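Local coordinates for protein esterase YbfF (Escherichia coli, PDB 3BF7) that probably hydrolyses ester and perhaps thioester bonds, as an alpha/beta hydrolase whose substrate-binding crevice is generated by its domain arrangement, at residues T9-H14 and D38-H43; L29-V34 and W235-K240; E126-I131 and F173-L178; W188-A193 and L218-Q223. The protein carries 1 engineered substitution. All blocks are in the same frame, centred on the assembly; numbering follows the deposited sequence.

Contact 1 of 4, residues T9-H14 and D38-H43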
loop_
_atom_site.group_PDB
_atom_site.type_symbol
_atom_site.label_atom_id
_atom_site.label_comp_id
_atom_site.label_asym_id
_atom_site.label_seq_id
_atom_site.Cartn_x
_atom_site.Cartn_y
_atom_site.Cartn_z
ATOM N N THR A 9 -0.626 -17.226 11.141
ATOM C CA THR A 9 -0.948 -17.137 12.559
ATOM C C THR A 9 0.241 -16.655 13.383
ATOM O O THR A 9 1.387 -17.003 13.105
ATOM C CB THR A 9 -1.412 -18.503 13.093
ATOM O OG1 THR A 9 -2.553 -18.939 12.344
ATOM C CG2 THR A 9 -1.785 -18.407 14.565
ATOM N N ALA A 10 -0.046 -15.843 14.396
ATOM C CA ALA A 10 0.989 -15.312 15.274
ATOM C C ALA A 10 1.800 -16.452 15.875
ATOM O O ALA A 10 1.246 -17.483 16.262
ATOM C CB ALA A 10 0.355 -14.485 16.384
ATOM N N GLN A 11 3.112 -16.265 15.951
ATOM C CA GLN A 11 3.991 -17.286 16.509
ATOM C C GLN A 11 3.849 -17.335 18.026
ATOM O O GLN A 11 4.263 -18.301 18.670
ATOM C CB GLN A 11 5.442 -16.993 16.123
ATOM C CG GLN A 11 5.683 -16.998 14.620
ATOM C CD GLN A 11 7.109 -16.639 14.249
ATOM O OE1 GLN A 11 7.462 -16.593 13.071
ATOM N NE2 GLN A 11 7.936 -16.380 15.256
ATOM N N ASN A 12 3.254 -16.284 18.584
ATOM C CA ASN A 12 3.035 -16.175 20.022
ATOM C C ASN A 12 1.723 -15.436 20.275
ATOM O O ASN A 12 1.446 -14.420 19.638
ATOM C CB ASN A 12 4.184 -15.400 20.673
ATOM C CG ASN A 12 5.538 -16.027 20.409
ATOM O OD1 ASN A 12 5.827 -17.129 20.875
ATOM N ND2 ASN A 12 6.377 -15.326 19.655
ATOM N N GLN A 13 0.915 -15.947 21.200
ATOM C CA GLN A 13 -0.361 -15.318 21.532
ATOM C C GLN A 13 -0.127 -14.146 22.482
ATOM O O GLN A 13 0.438 -14.320 23.561
ATOM C CB GLN A 13 -1.297 -16.332 22.192
ATOM C CG GLN A 13 -2.533 -16.680 21.376
ATOM C CD GLN A 13 -3.366 -15.461 21.024
ATOM O OE1 GLN A 13 -3.597 -14.589 21.861
ATOM N NE2 GLN A 13 -3.833 -15.403 19.782
ATOM N N HIS A 14 -0.565 -12.957 22.081
ATOM C CA HIS A 14 -0.385 -11.761 22.898
ATOM C C HIS A 14 -1.648 -10.915 22.997
ATOM O O HIS A 14 -1.606 -9.772 23.449
ATOM C CB HIS A 14 0.758 -10.918 22.331
ATOM C CG HIS A 14 2.095 -11.578 22.427
ATOM N ND1 HIS A 14 2.853 -11.563 23.578
ATOM C CD2 HIS A 14 2.802 -12.298 21.522
ATOM C CE1 HIS A 14 3.969 -12.242 23.376
ATOM N NE2 HIS A 14 3.961 -12.697 22.136
ATOM N N ASP A 38 8.182 -9.594 10.716
ATOM C CA ASP A 38 8.485 -9.169 12.075
ATOM C C ASP A 38 7.222 -9.147 12.929
ATOM O O ASP A 38 7.210 -9.633 14.061
ATOM C CB ASP A 38 9.132 -7.780 12.067
ATOM C CG ASP A 38 9.427 -7.270 13.459
ATOM O OD1 ASP A 38 8.507 -6.722 14.101
ATOM O OD2 ASP A 38 10.581 -7.430 13.915
ATOM N N LEU A 39 6.149 -8.599 12.375
ATOM C CA LEU A 39 4.897 -8.488 13.106
ATOM C C LEU A 39 4.197 -9.817 13.398
ATOM O O LEU A 39 3.384 -9.894 14.316
ATOM C CB LEU A 39 3.961 -7.535 12.359
ATOM C CG LEU A 39 4.503 -6.100 12.275
ATOM C CD1 LEU A 39 3.710 -5.296 11.259
ATOM C CD2 LEU A 39 4.447 -5.446 13.653
ATOM N N VAL A 40 4.521 -10.860 12.639
ATOM C CA VAL A 40 3.901 -12.168 12.853
ATOM C C VAL A 40 4.397 -12.825 14.146
ATOM O O VAL A 40 3.848 -13.834 14.590
ATOM C CB VAL A 40 4.165 -13.123 11.655
ATOM C CG1 VAL A 40 5.621 -13.553 11.635
ATOM C CG2 VAL A 40 3.240 -14.329 11.733
ATOM N N ASN A 41 5.435 -12.257 14.748
ATOM C CA ASN A 41 5.961 -12.800 15.996
ATOM C C ASN A 41 4.907 -12.701 17.091
ATOM O O ASN A 41 4.833 -13.559 17.976
ATOM C CB ASN A 41 7.219 -12.040 16.428
ATOM C CG ASN A 41 8.448 -12.442 15.635
ATOM O OD1 ASN A 41 8.883 -13.594 15.685
ATOM N ND2 ASN A 41 9.017 -11.493 14.901
ATOM N N ASP A 42 4.077 -11.662 17.018
ATOM C CA ASP A 42 3.045 -11.445 18.023
ATOM C C ASP A 42 1.679 -10.991 17.498
ATOM O O ASP A 42 0.868 -10.459 18.256
ATOM C CB ASP A 42 3.559 -10.455 19.074
ATOM C CG ASP A 42 4.104 -9.178 18.465
ATOM O OD1 ASP A 42 4.335 -9.143 17.237
ATOM O OD2 ASP A 42 4.316 -8.207 19.224
ATOM N N HIS A 43 1.426 -11.201 16.208
ATOM C CA HIS A 43 0.138 -10.835 15.612
ATOM C C HIS A 43 -0.225 -11.795 14.497
ATOM O O HIS A 43 0.654 -12.340 13.834
ATOM C CB HIS A 43 0.163 -9.456 14.935
ATOM C CG HIS A 43 0.548 -8.325 15.827
ATOM N ND1 HIS A 43 1.858 -8.041 16.143
ATOM C CD2 HIS A 43 -0.201 -7.373 16.431
ATOM C CE1 HIS A 43 1.900 -6.960 16.903
ATOM N NE2 HIS A 43 0.663 -6.536 17.092
HETATM O O HOH W 1 8.728 -14.939 18.147
HETATM O O HOH W 2 -1.350 -11.696 19.704
#
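Amide side chains and backbone carbonyls do most of the work where the loop after strand 5-8 meets the chain leading out of helix 33-39. Gln11 N donates to Val40 O over 2.9 Å, nearly along the C=O axis, while Ala10 CA adds a CH...O contact to the same oxygen. Asn12, with CG anti to its carbonyl carbon (chi1 -57°), brings ND2 in on a lone pair of Asn41 O at 2.9 Å, in a bent bond. The same ND2 reaches, weakly, a water that donates to Asn41 OD1 at 2.8 Å. Although the CB of Asn41 points away from 9-14, its amide is turned so that ND2 bonds Asp38 O at 2.7 Å and OD1 faces Gln11. The extended Gln11 side chain runs beside it in the same direction, the amide planes 86° apart; Gln11 NE2 approaches Asn41 OD1 at 3.0 Å, at an angle too poor for a hydrogen bond. An alanine at Asn41 would remove the tie to Asp38 O and the water's acceptor, and would probably leave the bridge to Asn12 less well fixed. Asp42 has CG tucked between the backbone N and C (chi1 52°), and its carboxylate forms a salt bridge with Arg249. A second water joins His14 N to Asp42 O. Within 38-43, His43 ND1 donates to Leu39 O at 3.0 Å, with the oxygen in the ring plane. With several groups exposed and two bridging waters, the chemistry implies a partly hydrated join, specified by directional bonds more than by apolar packing.

Contact 2 of 4, residues L29-V34 and W235-K240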
loop_
_atom_site.group_PDB
_atom_site.type_symbol
_atom_site.label_atom_id
_atom_site.label_comp_id
_atom_site.label_asym_id
_atom_site.label_seq_id
_atom_site.Cartn_x
_atom_site.Cartn_y
_atom_site.Cartn_z
ATOM N N LEU A 29 0.965 -8.529 -2.671
ATOM C CA LEU A 29 1.007 -8.865 -1.252
ATOM C C LEU A 29 2.384 -9.155 -0.674
ATOM O O LEU A 29 2.564 -9.105 0.540
ATOM C CB LEU A 29 0.040 -10.017 -0.950
ATOM C CG LEU A 29 0.279 -11.414 -1.526
ATOM C CD1 LEU A 29 1.394 -12.117 -0.768
ATOM C CD2 LEU A 29 -1.008 -12.217 -1.418
ATOM N N ASP A 30 3.356 -9.452 -1.526
ATOM C CA ASP A 30 4.701 -9.704 -1.036
ATOM C C ASP A 30 5.442 -8.413 -0.672
ATOM O O ASP A 30 6.405 -8.450 0.095
ATOM C CB ASP A 30 5.512 -10.464 -2.089
ATOM C CG ASP A 30 5.353 -11.969 -1.980
ATOM O OD1 ASP A 30 4.473 -12.428 -1.221
ATOM O OD2 ASP A 30 6.111 -12.696 -2.658
ATOM N N ASN A 31 4.986 -7.268 -1.179
ATOM C CA ASN A 31 5.713 -6.026 -0.926
ATOM C C ASN A 31 5.893 -5.574 0.516
ATOM O O ASN A 31 6.909 -4.959 0.834
ATOM C CB ASN A 31 5.137 -4.873 -1.746
ATOM C CG ASN A 31 6.129 -3.729 -1.890
ATOM O OD1 ASN A 31 7.216 -3.899 -2.447
ATOM N ND2 ASN A 31 5.769 -2.565 -1.375
ATOM N N LEU A 32 4.927 -5.844 1.389
ATOM C CA LEU A 32 5.084 -5.463 2.791
ATOM C C LEU A 32 5.468 -6.685 3.619
ATOM O O LEU A 32 5.337 -6.686 4.844
ATOM C CB LEU A 32 3.802 -4.824 3.336
ATOM C CG LEU A 32 3.568 -3.354 2.964
ATOM C CD1 LEU A 32 3.485 -3.188 1.457
ATOM C CD2 LEU A 32 2.289 -2.864 3.626
ATOM N N GLY A 33 5.954 -7.718 2.937
ATOM C CA GLY A 33 6.364 -8.934 3.614
ATOM C C GLY A 33 7.440 -8.683 4.655
ATOM O O GLY A 33 7.477 -9.355 5.688
ATOM N N VAL A 34 8.319 -7.719 4.399
ATOM C CA VAL A 34 9.381 -7.411 5.346
ATOM C C VAL A 34 8.783 -6.983 6.687
ATOM O O VAL A 34 9.346 -7.270 7.747
ATOM C CB VAL A 34 10.321 -6.304 4.802
ATOM C CG1 VAL A 34 9.546 -5.013 4.565
ATOM C CG2 VAL A 34 11.467 -6.077 5.773
ATOM N N TRP A 235 9.407 4.121 -1.125
ATOM C CA TRP A 235 9.217 2.766 -0.609
ATOM C C TRP A 235 10.056 2.661 0.665
ATOM O O TRP A 235 11.044 1.924 0.737
ATOM C CB TRP A 235 9.642 1.732 -1.661
ATOM C CG TRP A 235 8.642 1.584 -2.791
ATOM C CD1 TRP A 235 7.631 0.666 -2.883
ATOM C CD2 TRP A 235 8.544 2.403 -3.963
ATOM N NE1 TRP A 235 6.913 0.863 -4.041
ATOM C CE2 TRP A 235 7.452 1.921 -4.721
ATOM C CE3 TRP A 235 9.274 3.496 -4.446
ATOM C CZ2 TRP A 235 7.074 2.498 -5.939
ATOM C CZ3 TRP A 235 8.897 4.069 -5.659
ATOM C CH2 TRP A 235 7.806 3.566 -6.390
ATOM N N VAL A 236 9.641 3.430 1.670
ATOM C CA VAL A 236 10.340 3.510 2.952
ATOM C C VAL A 236 10.650 2.163 3.590
ATOM O O VAL A 236 11.754 1.944 4.087
ATOM C CB VAL A 236 9.531 4.347 3.974
ATOM C CG1 VAL A 236 10.426 4.741 5.143
ATOM C CG2 VAL A 236 8.945 5.579 3.305
ATOM N N HIS A 237 9.670 1.269 3.580
ATOM C CA HIS A 237 9.831 -0.055 4.173
ATOM C C HIS A 237 10.866 -0.904 3.449
ATOM O O HIS A 237 11.462 -1.805 4.040
ATOM C CB HIS A 237 8.492 -0.788 4.180
ATOM C CG HIS A 237 7.830 -0.829 2.841
ATOM N ND1 HIS A 237 7.335 0.299 2.226
ATOM C CD2 HIS A 237 7.619 -1.854 1.981
ATOM C CE1 HIS A 237 6.849 -0.028 1.042
ATOM N NE2 HIS A 237 7.009 -1.328 0.870
ATOM N N ALA A 238 11.075 -0.627 2.167
ATOM C CA ALA A 238 12.047 -1.379 1.387
ATOM C C ALA A 238 13.470 -0.907 1.673
ATOM O O ALA A 238 14.414 -1.697 1.632
ATOM C CB ALA A 238 11.743 -1.236 -0.098
ATOM N N GLU A 239 13.616 0.378 1.976
ATOM C CA GLU A 239 14.928 0.957 2.242
ATOM C C GLU A 239 15.366 0.906 3.700
ATOM O O GLU A 239 16.523 0.600 3.995
ATOM C CB GLU A 239 14.959 2.411 1.769
ATOM C CG GLU A 239 14.693 2.588 0.286
ATOM C CD GLU A 239 14.727 4.040 -0.144
ATOM O OE1 GLU A 239 14.457 4.314 -1.330
ATOM O OE2 GLU A 239 15.026 4.910 0.701
ATOM N N LYS A 240 14.445 1.213 4.607
ATOM C CA LYS A 240 14.743 1.231 6.037
ATOM C C LYS A 240 13.675 0.481 6.823
ATOM O O LYS A 240 12.984 1.073 7.649
ATOM C CB LYS A 240 14.789 2.676 6.540
ATOM C CG LYS A 240 15.793 3.586 5.846
ATOM C CD LYS A 240 17.223 3.214 6.192
ATOM C CE LYS A 240 18.181 4.343 5.840
ATOM N NZ LYS A 240 18.090 4.735 4.409
#
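Polar proximity without a formal bond is the main feature of the meeting between the turn ahead of helix 33-39 and the short helix 236-239. Asn31, whose CG stands anti to the backbone N (chi1 -160°), presents ND2 to the edge of the His237 imidazole, 2.8 Å from NE2. The amide plane stands 88° from the ring plane, and the N-H does not point at NE2, so the close pair is not a hydrogen bond. Along the same ring edge, Asn31 O lies in the plane of the imidazole, 3.4 Å from His237 CD2. His237 holds its CG over the backbone, flanked by N and C (chi1 53°), and this swings the ring across to the 29-34 side.

Van der Waals contacts of carbon with polar atoms are looser. Leu32 CD1 comes obliquely to His237 NE2 at 4.0 Å, and Val34 CG1 rests 3.8 Å from His237 O. Trp235 takes part through its indole edge, CD1 lying 4.0 Å from Asn31 ND2.

Backbone bonds shape both partners: a type I turn closes with Gly33 N on Asp30 O at 3.0 Å, and Trp235 O, at the N-cap, receives both Ala238 N and Glu239 N. Other aromatic rings adjoin: His88 meets His237 edge-to-face, and Phe161 meets the Trp235 ring.

The setting is consistent with the neighbourhood of an alpha/beta-hydrolase active site: Trp235 directly follows His234, the histidine of a probable Ser89-His234-Asp113 triad, and touches residues of that triad, while Leu32 lies near the presumed nucleophile elbow.

Contact 3 of 4, residues E126-I131 and F173-L178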
loop_
_atom_site.group_PDB
_atom_site.type_symbol
_atom_site.label_atom_id
_atom_site.label_comp_id
_atom_site.label_asym_id
_atom_site.label_seq_id
_atom_site.Cartn_x
_atom_site.Cartn_y
_atom_site.Cartn_z
ATOM N N GLU A 126 6.311 7.190 -17.366
ATOM C CA GLU A 126 7.466 6.443 -17.845
ATOM C C GLU A 126 7.390 4.986 -17.398
ATOM O O GLU A 126 7.826 4.086 -18.117
ATOM C CB GLU A 126 8.748 7.117 -17.362
ATOM C CG GLU A 126 8.861 8.537 -17.893
ATOM C CD GLU A 126 9.984 9.321 -17.263
ATOM O OE1 GLU A 126 11.134 9.187 -17.726
ATOM O OE2 GLU A 126 9.711 10.067 -16.300
ATOM N N ILE A 127 6.829 4.757 -16.214
ATOM C CA ILE A 127 6.656 3.397 -15.713
ATOM C C ILE A 127 5.644 2.673 -16.617
ATOM O O ILE A 127 5.872 1.529 -17.015
ATOM C CB ILE A 127 6.191 3.414 -14.233
ATOM C CG1 ILE A 127 7.389 3.740 -13.333
ATOM C CG2 ILE A 127 5.569 2.075 -13.851
ATOM C CD1 ILE A 127 7.025 3.991 -11.886
ATOM N N PHE A 128 4.543 3.337 -16.960
ATOM C CA PHE A 128 3.557 2.731 -17.854
ATOM C C PHE A 128 4.199 2.445 -19.214
ATOM O O PHE A 128 3.934 1.412 -19.826
ATOM C CB PHE A 128 2.352 3.660 -18.046
ATOM C CG PHE A 128 1.266 3.487 -17.013
ATOM C CD1 PHE A 128 0.458 2.350 -17.010
ATOM C CD2 PHE A 128 1.023 4.481 -16.071
ATOM C CE1 PHE A 128 -0.580 2.211 -16.083
ATOM C CE2 PHE A 128 -0.009 4.352 -15.141
ATOM C CZ PHE A 128 -0.814 3.215 -15.149
ATOM N N ALA A 129 5.044 3.361 -19.684
ATOM C CA ALA A 129 5.716 3.181 -20.969
ATOM C C ALA A 129 6.631 1.956 -20.927
ATOM O O ALA A 129 6.697 1.182 -21.885
ATOM C CB ALA A 129 6.520 4.431 -21.319
ATOM N N ALA A 130 7.338 1.787 -19.814
ATOM C CA ALA A 130 8.242 0.654 -19.644
ATOM C C ALA A 130 7.454 -0.653 -19.609
ATOM O O ALA A 130 7.846 -1.647 -20.225
ATOM C CB ALA A 130 9.042 0.815 -18.358
ATOM N N ILE A 131 6.347 -0.646 -18.873
ATOM C CA ILE A 131 5.488 -1.818 -18.758
ATOM C C ILE A 131 4.957 -2.219 -20.134
ATOM O O ILE A 131 4.989 -3.395 -20.507
ATOM C CB ILE A 131 4.309 -1.520 -17.796
ATOM C CG1 ILE A 131 4.834 -1.461 -16.359
ATOM C CG2 ILE A 131 3.214 -2.569 -17.941
ATOM C CD1 ILE A 131 3.833 -0.937 -15.355
ATOM N N PHE A 173 -0.532 -7.256 -12.528
ATOM C CA PHE A 173 -1.496 -6.175 -12.385
ATOM C C PHE A 173 -2.228 -5.884 -13.696
ATOM O O PHE A 173 -1.742 -6.196 -14.785
ATOM C CB PHE A 173 -0.837 -4.908 -11.798
ATOM C CG PHE A 173 0.530 -4.596 -12.346
ATOM C CD1 PHE A 173 0.703 -4.242 -13.677
ATOM C CD2 PHE A 173 1.645 -4.624 -11.511
ATOM C CE1 PHE A 173 1.967 -3.911 -14.169
ATOM C CE2 PHE A 173 2.908 -4.295 -11.993
ATOM C CZ PHE A 173 3.069 -3.940 -13.323
ATOM N N ASN A 174 -3.416 -5.301 -13.565
ATOM C CA ASN A 174 -4.304 -4.986 -14.686
ATOM C C ASN A 174 -3.941 -3.635 -15.293
ATOM O O ASN A 174 -4.533 -2.611 -14.949
ATOM C CB ASN A 174 -5.742 -4.968 -14.163
ATOM C CG ASN A 174 -6.772 -4.971 -15.266
ATOM O OD1 ASN A 174 -6.452 -4.781 -16.437
ATOM N ND2 ASN A 174 -8.027 -5.182 -14.891
ATOM N N VAL A 175 -2.989 -3.641 -16.218
ATOM C CA VAL A 175 -2.503 -2.406 -16.816
ATOM C C VAL A 175 -3.541 -1.462 -17.427
ATOM O O VAL A 175 -3.551 -0.274 -17.107
ATOM C CB VAL A 175 -1.391 -2.700 -17.851
ATOM C CG1 VAL A 175 -0.813 -1.395 -18.382
ATOM C CG2 VAL A 175 -0.292 -3.536 -17.200
ATOM N N PRO A 176 -4.433 -1.964 -18.298
ATOM C CA PRO A 176 -5.427 -1.060 -18.890
ATOM C C PRO A 176 -6.304 -0.342 -17.867
ATOM O O PRO A 176 -6.637 0.829 -18.036
ATOM C CB PRO A 176 -6.241 -1.985 -19.792
ATOM C CG PRO A 176 -5.241 -3.019 -20.199
ATOM C CD PRO A 176 -4.521 -3.305 -18.903
ATOM N N VAL A 177 -6.684 -1.048 -16.806
ATOM C CA VAL A 177 -7.526 -0.457 -15.776
ATOM C C VAL A 177 -6.749 0.529 -14.910
ATOM O O VAL A 177 -7.266 1.591 -14.563
ATOM C CB VAL A 177 -8.174 -1.549 -14.897
ATOM C CG1 VAL A 177 -8.887 -0.918 -13.712
ATOM C CG2 VAL A 177 -9.172 -2.347 -15.731
ATOM N N LEU A 178 -5.509 0.192 -14.562
ATOM C CA LEU A 178 -4.713 1.105 -13.750
ATOM C C LEU A 178 -4.457 2.398 -14.524
ATOM O O LEU A 178 -4.355 3.474 -13.935
ATOM C CB LEU A 178 -3.396 0.447 -13.331
ATOM C CG LEU A 178 -3.586 -0.780 -12.426
ATOM C CD1 LEU A 178 -2.227 -1.323 -12.013
ATOM C CD2 LEU A 178 -4.410 -0.408 -11.198
#
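Apolar side chains carry this buried contact between helix 125-136 and the start of helix 175-180. Ile131 and Phe173 reach for each other tip to tip, Ile131 CD1 sitting 3.7 Å from Phe173 CZ in an oblique approach. Phe173 has its CG lodged between the backbone N and C (chi1 41°), which throws the ring across to helix 125-136. Beside it, Ile131 and Val175 run antiparallel alongside each other, with Ile131 CG2 and Val175 CG2 3.7 Å apart. Phe128 CD1 meets the other branch of that valine, Val175 CG1, at 4.2 Å. Both helices belong to the helical region between strands 106-112 and 198-201, consistent with the cap that many alpha/beta hydrolases insert over the catalytic core.

Ring-to-backbone packing comes from Phe128, whose CZ lies 3.8 Å from Leu178 O. Replacing Phe128 by an alanine would strip away the ring that spans Val175 and Leu178, and would probably leave the two helices less firmly packed.

Further rings join in: Phe26 meets the rings of Phe128 and Phe173 edge-to-face, and Trp179 packs against Phe128 in the same manner. Trp171 lies close to parallel with Phe173, and its NE1 bonds Ile131 O.

Contact 4 of 4, residues W188-A193 and L218-Q223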
loop_
_atom_site.group_PDB
_atom_site.type_symbol
_atom_site.label_atom_id
_atom_site.label_comp_id
_atom_site.label_asym_id
_atom_site.label_seq_id
_atom_site.Cartn_x
_atom_site.Cartn_y
_atom_site.Cartn_z
ATOM N N TRP A 188 -8.193 11.551 -4.745
ATOM C CA TRP A 188 -8.691 11.305 -3.401
ATOM C C TRP A 188 -10.090 11.861 -3.211
ATOM O O TRP A 188 -10.490 12.799 -3.894
ATOM C CB TRP A 188 -7.749 11.975 -2.394
ATOM C CG TRP A 188 -8.124 11.778 -0.964
ATOM C CD1 TRP A 188 -8.502 12.740 -0.071
ATOM C CD2 TRP A 188 -8.150 10.539 -0.254
ATOM N NE1 TRP A 188 -8.757 12.176 1.156
ATOM C CE2 TRP A 188 -8.545 10.825 1.072
ATOM C CE3 TRP A 188 -7.868 9.213 -0.606
ATOM C CZ2 TRP A 188 -8.677 9.831 2.043
ATOM C CZ3 TRP A 188 -8.000 8.224 0.357
ATOM C CH2 TRP A 188 -8.397 8.540 1.670
ATOM N N GLU A 189 -10.825 11.266 -2.277
ATOM C CA GLU A 189 -12.166 11.709 -1.919
ATOM C C GLU A 189 -12.052 12.083 -0.443
ATOM O O GLU A 189 -11.828 11.218 0.400
ATOM C CB GLU A 189 -13.175 10.572 -2.088
ATOM C CG GLU A 189 -14.620 10.990 -1.867
ATOM C CD GLU A 189 -15.094 11.990 -2.900
ATOM O OE1 GLU A 189 -14.924 11.712 -4.107
ATOM O OE2 GLU A 189 -15.640 13.045 -2.513
ATOM N N LYS A 190 -12.184 13.367 -0.128
ATOM C CA LYS A 190 -12.067 13.797 1.263
ATOM C C LYS A 190 -13.001 13.020 2.181
ATOM O O LYS A 190 -14.147 12.730 1.829
ATOM C CB LYS A 190 -12.336 15.297 1.388
ATOM C CG LYS A 190 -11.199 16.171 0.877
ATOM C CD LYS A 190 -11.476 17.641 1.157
ATOM C CE LYS A 190 -10.284 18.513 0.794
ATOM N NZ LYS A 190 -9.945 18.428 -0.650
ATOM N N ILE A 191 -12.499 12.686 3.364
ATOM C CA ILE A 191 -13.269 11.924 4.336
ATOM C C ILE A 191 -13.475 12.693 5.630
ATOM O O ILE A 191 -12.782 13.674 5.895
ATOM C CB ILE A 191 -12.555 10.595 4.689
ATOM C CG1 ILE A 191 -11.198 10.882 5.342
ATOM C CG2 ILE A 191 -12.375 9.755 3.432
ATOM C CD1 ILE A 191 -10.477 9.637 5.841
ATOM N N PRO A 192 -14.450 12.262 6.447
ATOM C CA PRO A 192 -14.708 12.936 7.722
ATOM C C PRO A 192 -13.532 12.651 8.652
ATOM O O PRO A 192 -12.787 11.690 8.451
ATOM C CB PRO A 192 -15.991 12.270 8.215
ATOM C CG PRO A 192 -16.666 11.833 6.953
ATOM C CD PRO A 192 -15.516 11.292 6.147
ATOM N N ALA A 193 -13.371 13.478 9.675
ATOM C CA ALA A 193 -12.282 13.291 10.617
ATOM C C ALA A 193 -12.399 11.962 11.355
ATOM O O ALA A 193 -13.496 11.536 11.730
ATOM C CB ALA A 193 -12.264 14.438 11.619
ATOM N N LEU A 218 -4.366 16.789 8.555
ATOM C CA LEU A 218 -4.903 16.979 9.900
ATOM C C LEU A 218 -6.419 17.150 9.935
ATOM O O LEU A 218 -7.061 16.811 10.927
ATOM C CB LEU A 218 -4.229 18.180 10.567
ATOM C CG LEU A 218 -2.730 18.010 10.822
ATOM C CD1 LEU A 218 -2.156 19.308 11.366
ATOM C CD2 LEU A 218 -2.489 16.867 11.798
ATOM N N ALA A 219 -6.997 17.672 8.860
ATOM C CA ALA A 219 -8.442 17.855 8.815
ATOM C C ALA A 219 -9.146 16.501 8.804
ATOM O O ALA A 219 -10.272 16.371 9.282
ATOM C CB ALA A 219 -8.833 18.658 7.582
ATOM N N GLN A 220 -8.470 15.489 8.266
ATOM C CA GLN A 220 -9.038 14.151 8.181
ATOM C C GLN A 220 -8.524 13.222 9.276
ATOM O O GLN A 220 -9.224 12.297 9.684
ATOM C CB GLN A 220 -8.765 13.584 6.788
ATOM C CG GLN A 220 -9.450 14.416 5.710
ATOM C CD GLN A 220 -8.956 14.112 4.313
ATOM O OE1 GLN A 220 -9.585 13.363 3.564
ATOM N NE2 GLN A 220 -7.817 14.689 3.958
ATOM N N PHE A 221 -7.309 13.482 9.751
ATOM C CA PHE A 221 -6.690 12.703 10.822
ATOM C C PHE A 221 -6.160 13.688 11.852
ATOM O O PHE A 221 -4.957 13.936 11.954
ATOM C CB PHE A 221 -5.583 11.816 10.250
ATOM C CG PHE A 221 -6.117 10.706 9.406
ATOM C CD1 PHE A 221 -6.603 9.547 9.999
ATOM C CD2 PHE A 221 -6.270 10.870 8.033
ATOM C CE1 PHE A 221 -7.244 8.571 9.242
ATOM C CE2 PHE A 221 -6.910 9.898 7.266
ATOM C CZ PHE A 221 -7.399 8.750 7.873
ATOM N N PRO A 222 -7.073 14.270 12.641
ATOM C CA PRO A 222 -6.691 15.243 13.665
ATOM C C PRO A 222 -5.601 14.778 14.621
ATOM O O PRO A 222 -4.757 15.581 15.034
ATOM C CB PRO A 222 -8.016 15.556 14.371
ATOM C CG PRO A 222 -8.858 14.338 14.108
ATOM C CD PRO A 222 -8.519 13.995 12.683
ATOM N N GLN A 223 -5.613 13.493 14.963
ATOM C CA GLN A 223 -4.621 12.937 15.876
ATOM C C GLN A 223 -3.490 12.208 15.155
ATOM O O GLN A 223 -2.912 11.251 15.676
ATOM C CB GLN A 223 -5.296 12.008 16.890
ATOM C CG GLN A 223 -6.282 12.732 17.799
ATOM C CD GLN A 223 -6.998 11.800 18.753
ATOM O OE1 GLN A 223 -8.222 11.846 18.875
ATOM N NE2 GLN A 223 -6.241 10.955 19.439
HETATM O O HOH W 3 -12.352 16.115 7.204
#
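Tip to tip, the indole of Trp188 and the amide of Gln220 define this contact. Trp188 has CG anti to its backbone N (chi1 -179°), so NE1 points straight at Gln220 OE1 over 2.8 Å, the oxygen lying exactly in the indole plane while ring and amide planes stand 62° apart. Gln220, extended beyond CG, offers a second lone pair of OE1 to Ile191 N at 3.0 Å, so that two donors grip one buried oxygen. Its NE2 bonds Asp216 O and Pro116 O, which fixes the amide's rotation from the other end.

Ile191 crosses Gln220 at about a right angle, its CG1 set between the backbone N and C and 3.5 Å from OE1 of Gln220. At the tip of the side chain, CD1 comes obliquely to Phe221 CZ at 3.8 Å, on a ring that also touches Met96 of helix 90-101. Ala193 closes the far end, where CA makes a CH...O contact with Gln220 O at 3.3 Å and CB packs on Pro222 CD. A water donates to both Ile191 O and Ala219 O, bridging the two backbones.

Helix 214-220 is the connection of a beta-alpha-beta crossover between the neighbouring parallel strands 198-201 and 224-226 of the alpha/beta-hydrolase core, and its last turn here holds the segment leading into strand 198-201.

Contact 1 opens at 9-14 and contact 2 at 29-34, before contact 1 closes at 38-43, so the two cross and share helix 33-39. Contact 1 ties the loop after strand 5-8 to the end of that helix; contact 2 ties its start to helix 236-239, near the probable catalytic histidine, closing a loop of 200 residues. Within that loop lie contact 3, joining 126-131 to 173-178 in the probable cap, and contact 4, joining 188-193 to 218-223 at the far edge of the core; these two follow in series. Contacts 1 and 3 sit on opposite sides of the chain's centre, whereas contacts 2 and 3 approach to about 6 Å between nearest atoms.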